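Side-chain contacts in Dbv8 protein (Nonomuraea, PDB 4MFZ), which probably catalyses the N-acylation of a glycopeptide antibiotic, taking a long aliphatic acyl group from a CoA thioester such as decanoyl-CoA: residues A[297-302]-A[307-312]; A[321-324]-A[328-331]. All blocks are in the same frame, centred on the assembly; numbering follows the deposited sequence.

Contact 1. Residues A[297-302]-A[307-312]. With MFK (decanoyl-CoA), chain B.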
loop_
_atom_site.group_PDB
_atom_site.type_symbol
_atom_site.label_atom_id
_atom_site.label_comp_id
_atom_site.label_asym_id
_atom_site.label_seq_id
_atom_site.Cartn_x
_atom_site.Cartn_y
_atom_site.Cartn_z
ATOM N N PHE A 297 3.025 -13.431 0.160
ATOM C CA PHE A 297 1.671 -13.229 -0.312
ATOM C C PHE A 297 0.811 -14.482 -0.167
ATOM O O PHE A 297 -0.411 -14.400 -0.242
ATOM C CB PHE A 297 1.669 -12.750 -1.759
ATOM C CG PHE A 297 2.188 -11.340 -1.943
ATOM C CD1 PHE A 297 1.321 -10.243 -1.875
ATOM C CD2 PHE A 297 3.538 -11.109 -2.214
ATOM C CE1 PHE A 297 1.800 -8.950 -2.052
ATOM C CE2 PHE A 297 4.027 -9.824 -2.391
ATOM C CZ PHE A 297 3.156 -8.744 -2.307
ATOM N N VAL A 298 1.431 -15.643 0.014
ATOM C CA VAL A 298 0.638 -16.856 0.212
ATOM C C VAL A 298 0.416 -17.131 1.707
ATOM O O VAL A 298 -0.651 -17.612 2.081
ATOM C CB VAL A 298 1.206 -18.093 -0.530
ATOM C CG1 VAL A 298 0.335 -19.321 -0.308
ATOM C CG2 VAL A 298 1.299 -17.819 -2.022
ATOM N N PHE A 299 1.397 -16.798 2.554
ATOM C CA PHE A 299 1.311 -17.118 3.993
ATOM C C PHE A 299 1.470 -15.944 4.938
ATOM O O PHE A 299 1.259 -16.093 6.127
ATOM C CB PHE A 299 2.357 -18.160 4.405
ATOM C CG PHE A 299 2.246 -19.463 3.690
ATOM C CD1 PHE A 299 1.315 -20.428 4.099
ATOM C CD2 PHE A 299 3.104 -19.753 2.635
ATOM C CE1 PHE A 299 1.228 -21.655 3.436
ATOM C CE2 PHE A 299 3.030 -20.977 1.970
ATOM C CZ PHE A 299 2.089 -21.930 2.375
ATOM N N ARG A 300 1.899 -14.802 4.422
ATOM C CA ARG A 300 2.209 -13.634 5.245
ATOM C C ARG A 300 3.267 -14.083 6.250
ATOM O O ARG A 300 3.238 -13.794 7.468
ATOM C CB ARG A 300 0.939 -13.046 5.856
ATOM C CG ARG A 300 0.755 -11.555 5.634
ATOM C CD ARG A 300 1.150 -11.043 4.243
ATOM N NE ARG A 300 0.038 -10.896 3.295
ATOM C CZ ARG A 300 0.006 -9.993 2.310
ATOM N NH1 ARG A 300 1.016 -9.135 2.135
ATOM N NH2 ARG A 300 -1.050 -9.932 1.505
ATOM N N TYR A 301 4.210 -14.807 5.661
ATOM C CA TYR A 301 5.260 -15.545 6.334
ATOM C C TYR A 301 6.020 -14.695 7.326
ATOM O O TYR A 301 6.317 -13.534 7.048
ATOM C CB TYR A 301 6.236 -16.057 5.282
ATOM C CG TYR A 301 7.253 -16.992 5.833
ATOM C CD1 TYR A 301 6.859 -18.216 6.361
ATOM C CD2 TYR A 301 8.608 -16.663 5.835
ATOM C CE1 TYR A 301 7.776 -19.091 6.884
ATOM C CE2 TYR A 301 9.534 -17.537 6.353
ATOM C CZ TYR A 301 9.102 -18.751 6.876
ATOM O OH TYR A 301 9.976 -19.654 7.401
ATOM N N ASN A 302 6.343 -15.289 8.475
ATOM C CA ASN A 302 7.159 -14.624 9.483
ATOM C C ASN A 302 8.245 -15.528 10.105
ATOM O O ASN A 302 8.392 -15.565 11.307
ATOM C CB ASN A 302 6.255 -13.994 10.559
ATOM C CG ASN A 302 6.984 -12.962 11.420
ATOM O OD1 ASN A 302 7.919 -12.277 10.968
ATOM N ND2 ASN A 302 6.547 -12.838 12.665
ATOM N N GLU A 307 7.094 -26.689 7.899
ATOM C CA GLU A 307 6.125 -27.760 8.205
ATOM C C GLU A 307 4.989 -27.286 9.107
ATOM O O GLU A 307 3.955 -27.948 9.241
ATOM C CB GLU A 307 6.823 -28.990 8.810
ATOM C CG GLU A 307 7.547 -28.760 10.128
ATOM C CD GLU A 307 8.959 -28.199 9.952
ATOM O OE1 GLU A 307 9.329 -27.781 8.825
ATOM O OE2 GLU A 307 9.716 -28.178 10.953
ATOM N N GLU A 308 5.181 -26.118 9.707
ATOM C CA GLU A 308 4.179 -25.499 10.569
ATOM C C GLU A 308 3.122 -24.715 9.778
ATOM O O GLU A 308 2.075 -24.369 10.328
ATOM C CB GLU A 308 4.892 -24.537 11.507
ATOM C CG GLU A 308 4.352 -24.471 12.912
ATOM C CD GLU A 308 5.389 -23.900 13.859
ATOM O OE1 GLU A 308 5.310 -22.685 14.155
ATOM O OE2 GLU A 308 6.303 -24.656 14.266
ATOM N N LEU A 309 3.405 -24.402 8.505
ATOM C CA LEU A 309 2.489 -23.569 7.688
ATOM C C LEU A 309 1.171 -24.285 7.338
ATOM O O LEU A 309 1.138 -25.517 7.251
ATOM C CB LEU A 309 3.166 -23.082 6.404
ATOM C CG LEU A 309 4.000 -21.795 6.343
ATOM C CD1 LEU A 309 3.780 -20.838 7.516
ATOM C CD2 LEU A 309 5.473 -22.114 6.160
ATOM N N PRO A 310 0.075 -23.513 7.147
ATOM C CA PRO A 310 -1.172 -24.173 6.725
ATOM C C PRO A 310 -1.032 -24.854 5.354
ATOM O O PRO A 310 -0.282 -24.375 4.488
ATOM C CB PRO A 310 -2.192 -23.028 6.681
ATOM C CG PRO A 310 -1.372 -21.777 6.629
ATOM C CD PRO A 310 -0.120 -22.072 7.398
ATOM N N GLN A 311 -1.721 -25.980 5.183
ATOM C CA GLN A 311 -1.618 -26.769 3.961
ATOM C C GLN A 311 -2.999 -27.134 3.400
ATOM O O GLN A 311 -3.213 -28.281 3.013
ATOM C CB GLN A 311 -0.836 -28.056 4.231
ATOM C CG GLN A 311 0.627 -27.856 4.544
ATOM C CD GLN A 311 1.419 -27.496 3.304
ATOM O OE1 GLN A 311 1.608 -26.310 2.988
ATOM N NE2 GLN A 311 1.872 -28.511 2.585
ATOM N N ARG A 312 -3.926 -26.174 3.368
ATOM C CA ARG A 312 -5.270 -26.382 2.794
ATOM C C ARG A 312 -5.357 -26.299 1.265
ATOM O O ARG A 312 -5.824 -27.224 0.620
ATOM C CB ARG A 312 -6.274 -25.391 3.379
ATOM C CG ARG A 312 -6.845 -25.811 4.708
ATOM C CD ARG A 312 -7.862 -26.933 4.539
ATOM N NE ARG A 312 -8.451 -27.242 5.837
ATOM C CZ ARG A 312 -9.526 -26.643 6.341
ATOM N NH1 ARG A 312 -10.172 -25.709 5.647
ATOM N NH2 ARG A 312 -9.955 -26.993 7.545
HETATM C CCG MFK B . -3.704 -13.125 -12.907
HETATM C CCF MFK B . -3.428 -12.103 -14.009
HETATM C CCE MFK B . -2.817 -10.861 -13.399
HETATM C CCD MFK B . -1.341 -11.104 -13.203
HETATM C CCC MFK B . -0.648 -9.758 -13.137
HETATM C CCB MFK B . -0.029 -9.563 -11.775
HETATM C CCA MFK B . 0.933 -8.392 -11.874
HETATM C CBZ MFK B . 0.398 -7.269 -11.001
HETATM C CAK MFK B . 1.324 -7.065 -9.817
HETATM C CAJ MFK B . 0.574 -7.364 -8.512
HETATM O OAL MFK B . -0.629 -7.121 -8.377
HETATM S SAI MFK B . 1.596 -8.044 -7.262
HETATM C CAH MFK B . 0.399 -8.369 -5.898
HETATM C CAG MFK B . -0.505 -9.573 -6.184
HETATM N NAF MFK B . -1.461 -9.657 -5.068
HETATM C CAE MFK B . -1.559 -10.732 -4.265
HETATM O OAM MFK B . -0.904 -11.762 -4.408
HETATM C CAD MFK B . -2.614 -10.609 -3.144
HETATM C CAC MFK B . -2.808 -11.972 -2.452
HETATM N NAB MFK B . -3.200 -13.007 -3.430
HETATM C CAA MFK B . -4.499 -13.313 -3.561
HETATM O OAO MFK B . -5.389 -12.758 -2.900
HETATM C CAN MFK B . -4.846 -14.431 -4.555
HETATM O OAU MFK B . -3.660 -15.157 -4.951
HETATM C CAP MFK B . -5.623 -13.930 -5.793
HETATM C CAR MFK B . -4.810 -12.862 -6.509
HETATM C CAS MFK B . -6.981 -13.333 -5.438
HETATM C CAQ MFK B . -5.845 -15.104 -6.743
HETATM O OAT MFK B . -6.584 -16.084 -6.048
HETATM P PAV MFK B . -7.607 -17.087 -6.790
HETATM O OAX MFK B . -8.554 -16.347 -7.638
HETATM O OAW MFK B . -8.144 -18.026 -5.762
HETATM O OAY MFK B . -6.514 -17.825 -7.714
HETATM P PAZ MFK B . -6.652 -19.246 -8.446
HETATM O OBA MFK B . -5.497 -19.268 -9.520
HETATM O OBB MFK B . -7.970 -19.479 -9.073
HETATM O "O5'" MFK B . -6.132 -20.331 -7.376
HETATM C "C5'" MFK B . -6.036 -21.711 -7.648
HETATM C "C4'" MFK B . -5.597 -22.402 -6.353
HETATM O "O4'" MFK B . -4.575 -21.670 -5.570
HETATM C "C3'" MFK B . -6.754 -22.547 -5.393
HETATM O "O3'" MFK B . -6.524 -23.730 -4.628
HETATM P PBV MFK B . -7.757 -24.758 -4.397
HETATM O OBW MFK B . -8.653 -23.973 -3.353
HETATM O OBY MFK B . -7.060 -26.049 -3.700
HETATM O OBX MFK B . -8.585 -25.043 -5.566
HETATM C "C2'" MFK B . -6.591 -21.289 -4.535
HETATM O "O2'" MFK B . -7.260 -21.357 -3.290
HETATM C "C1'" MFK B . -5.111 -21.263 -4.300
HETATM N N9 MFK B . -4.642 -19.892 -3.971
HETATM C C8 MFK B . -4.500 -18.873 -4.827
HETATM N N7 MFK B . -4.044 -17.819 -4.136
HETATM C C5 MFK B . -3.850 -18.205 -2.865
HETATM C C4 MFK B . -4.226 -19.485 -2.776
HETATM N N3 MFK B . -4.105 -20.152 -1.619
HETATM C C2 MFK B . -3.682 -19.535 -0.335
HETATM N N1 MFK B . -3.305 -18.125 -0.562
HETATM C C6 MFK B . -3.397 -17.556 -1.772
HETATM N N6 MFK B . -3.033 -16.283 -1.918
#
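Beside the decanoyl-CoA pocket of the GNAT-like domain, F299, the last helical residue of helix 291-299, packs against L309 and P310 of the loop that leads on to helix 314-324. L309 lies over one face of the F299 ring in a CH-pi contact: its CG is 3.9 Å from the ring centroid and 18° off the normal. The opposite face is met by CG1 of V298, so the phenyl is clamped between its own sequence neighbour and the loop. With CG anti to the carbonyl carbon (chi1 -60°), F299 directs this ring at the loop. P310 takes the rim instead: its CG lies in the ring plane, 3.9 Å from F299 CD1, while the carbonyl P310 O, also near that plane, approaches F299 CE1 to 3.3 Å. Past R300, where the chain leaves the helix with positive phi, the CD2 methyl of L309 widens the contact, 3.9 Å from Y301 CE1; the phenol OH is hydrogen-bonded to Q304 O. On the ligand side, V298 CG1 also comes within 3.8 Å of the adenine N1 of decanoyl-CoA. No hydrogen bond joins the two segments. Dispersion over the F299 face, with a probably favourable approach of a carbonyl oxygen to the weakly positive ring rim, therefore couples this helix end to the loop.

Contact 2. Residues A[321-324]-A[328-331]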
loop_
_atom_site.group_PDB
_atom_site.type_symbol
_atom_site.label_atom_id
_atom_site.label_comp_id
_atom_site.label_asym_id
_atom_site.label_seq_id
_atom_site.Cartn_x
_atom_site.Cartn_y
_atom_site.Cartn_z
ATOM N N THR A 321 5.899 -27.730 -0.754
ATOM C CA THR A 321 6.520 -28.907 -1.355
ATOM C C THR A 321 7.697 -28.504 -2.245
ATOM O O THR A 321 8.769 -29.112 -2.162
ATOM C CB THR A 321 5.540 -29.855 -2.105
ATOM O OG1 THR A 321 5.307 -29.379 -3.433
ATOM C CG2 THR A 321 4.229 -30.040 -1.364
ATOM N N HIS A 322 7.506 -27.467 -3.061
ATOM C CA HIS A 322 8.546 -26.960 -3.968
ATOM C C HIS A 322 9.797 -26.540 -3.214
ATOM O O HIS A 322 10.923 -26.913 -3.576
ATOM C CB HIS A 322 7.973 -25.783 -4.729
ATOM C CG HIS A 322 8.713 -25.416 -5.986
ATOM N ND1 HIS A 322 9.472 -24.289 -6.086
ATOM C CD2 HIS A 322 8.751 -26.024 -7.231
ATOM C CE1 HIS A 322 9.967 -24.201 -7.327
ATOM N NE2 HIS A 322 9.526 -25.262 -8.027
ATOM N N LEU A 323 9.606 -25.741 -2.167
ATOM C CA LEU A 323 10.703 -25.279 -1.316
ATOM C C LEU A 323 11.400 -26.412 -0.537
ATOM O O LEU A 323 12.627 -26.448 -0.467
ATOM C CB LEU A 323 10.198 -24.199 -0.344
ATOM C CG LEU A 323 9.972 -22.788 -0.931
ATOM C CD1 LEU A 323 9.487 -21.783 0.114
ATOM C CD2 LEU A 323 11.248 -22.269 -1.569
ATOM N N LEU A 324 10.616 -27.322 0.048
ATOM C CA LEU A 324 11.166 -28.478 0.774
ATOM C C LEU A 324 11.964 -29.411 -0.150
ATOM O O LEU A 324 12.941 -30.044 0.294
ATOM C CB LEU A 324 10.095 -29.238 1.579
ATOM C CG LEU A 324 9.606 -28.613 2.898
ATOM C CD1 LEU A 324 8.575 -29.509 3.590
ATOM C CD2 LEU A 324 10.777 -28.322 3.838
ATOM N N HIS A 328 13.164 -23.516 -6.290
ATOM C CA HIS A 328 12.938 -22.069 -6.048
ATOM C C HIS A 328 11.854 -21.396 -6.836
ATOM O O HIS A 328 11.572 -21.774 -7.964
ATOM C CB HIS A 328 14.248 -21.287 -6.183
ATOM C CG HIS A 328 15.262 -21.659 -5.132
ATOM N ND1 HIS A 328 16.227 -22.580 -5.350
ATOM C CD2 HIS A 328 15.394 -21.253 -3.799
ATOM C CE1 HIS A 328 16.962 -22.735 -4.219
ATOM N NE2 HIS A 328 16.445 -21.924 -3.270
ATOM N N TRP A 329 11.269 -20.359 -6.232
ATOM C CA TRP A 329 10.256 -19.526 -6.878
ATOM C C TRP A 329 10.827 -18.248 -7.410
ATOM O O TRP A 329 11.728 -17.671 -6.804
ATOM C CB TRP A 329 9.162 -19.203 -5.877
ATOM C CG TRP A 329 8.423 -20.438 -5.443
ATOM C CD1 TRP A 329 8.572 -21.148 -4.250
ATOM C CD2 TRP A 329 7.420 -21.170 -6.215
ATOM N NE1 TRP A 329 7.728 -22.243 -4.225
ATOM C CE2 TRP A 329 7.006 -22.310 -5.380
ATOM C CE3 TRP A 329 6.830 -20.995 -7.467
ATOM C CZ2 TRP A 329 6.039 -23.219 -5.798
ATOM C CZ3 TRP A 329 5.861 -21.923 -7.881
ATOM C CH2 TRP A 329 5.467 -23.004 -7.059
ATOM N N TYR A 330 10.282 -17.781 -8.536
ATOM C CA TYR A 330 10.687 -16.492 -9.137
ATOM C C TYR A 330 9.533 -15.497 -9.295
ATOM O O TYR A 330 8.386 -15.886 -9.479
ATOM C CB TYR A 330 11.416 -16.723 -10.479
ATOM C CG TYR A 330 12.610 -17.612 -10.275
ATOM C CD1 TYR A 330 13.842 -17.072 -9.896
ATOM C CD2 TYR A 330 12.496 -19.002 -10.383
ATOM C CE1 TYR A 330 14.941 -17.886 -9.659
ATOM C CE2 TYR A 330 13.585 -19.822 -10.147
ATOM C CZ TYR A 330 14.799 -19.258 -9.782
ATOM O OH TYR A 330 15.884 -20.069 -9.546
ATOM N N GLN A 331 9.849 -14.211 -9.185
ATOM C CA GLN A 331 8.961 -13.143 -9.598
ATOM C C GLN A 331 9.245 -12.827 -11.052
ATOM O O GLN A 331 10.406 -12.887 -11.481
ATOM C CB GLN A 331 9.273 -11.893 -8.809
ATOM C CG GLN A 331 8.884 -11.958 -7.349
ATOM C CD GLN A 331 8.988 -10.597 -6.721
ATOM O OE1 GLN A 331 7.988 -9.946 -6.425
ATOM N NE2 GLN A 331 10.208 -10.134 -6.559
#
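H322, in the last turns of helix 314-324, carries its imidazole over one face of the W329 indole. The histidine CG is anti to the backbone N (chi1 -161°), which sends the ring from the helix toward the segment 328-331. Its CB sits 3.4 Å from W329 CZ2 and its CG 3.5 Å from the same atom, so contact begins at the root of the side chain and continues along the ring. The imidazole and the six-membered ring of W329 have centroids 4.1 Å apart, but their planes are inclined at 41°, a close oblique pairing. The carbonyl H328 O meets the imidazole at its edge, near the ring plane, and the ring of Y266 approaches it nearly at right angles. One residue further on, L323 meets the indole at the pyrrole end: its CG lies in the indole plane, 4.0 Å from W329 CD1, and CD2 reaches the same carbon at 4.0 Å from an oblique direction. H322 and L323 thus grip the indole over a face and along its rim, and a weak hydrogen bond from W329 NE1 to V319 O ties it to the preceding helical turn. The backbone of W329 is fixed separately, its N hydrogen-bonded to D291 OD1. Helix 291-299 packs against the same pair, I294 on W329 and L295 on L323. Within the GNAT-like C-terminal domain, the contact lies where the end of helix 314-324 meets the residues leading into strand 330-337, which runs antiparallel beside strand 281-289 in the mixed sheet.

Overall arrangement
Contact 1 closes before contact 2 opens, and helix 314-324 connects them: the loop 307-312 leads into its beginning, while 321-324 forms its end. Their centres lie 13 Å apart, and their nearest atoms are about 5 Å apart without touching. Both belong to the GNAT-like C-terminal domain, on the same side of the chain's centre. Helix 291-299 is a common neighbour, ending in contact 1 and lending I294 and L295 to the surroundings of contact 2. Decanoyl-CoA adjoins contact 1 and is hydrogen-bonded by S313 and T314 where helix 314-324 starts; contact 2 connects the other end of that helix to the residues leading into strand 330-337 of the mixed sheet.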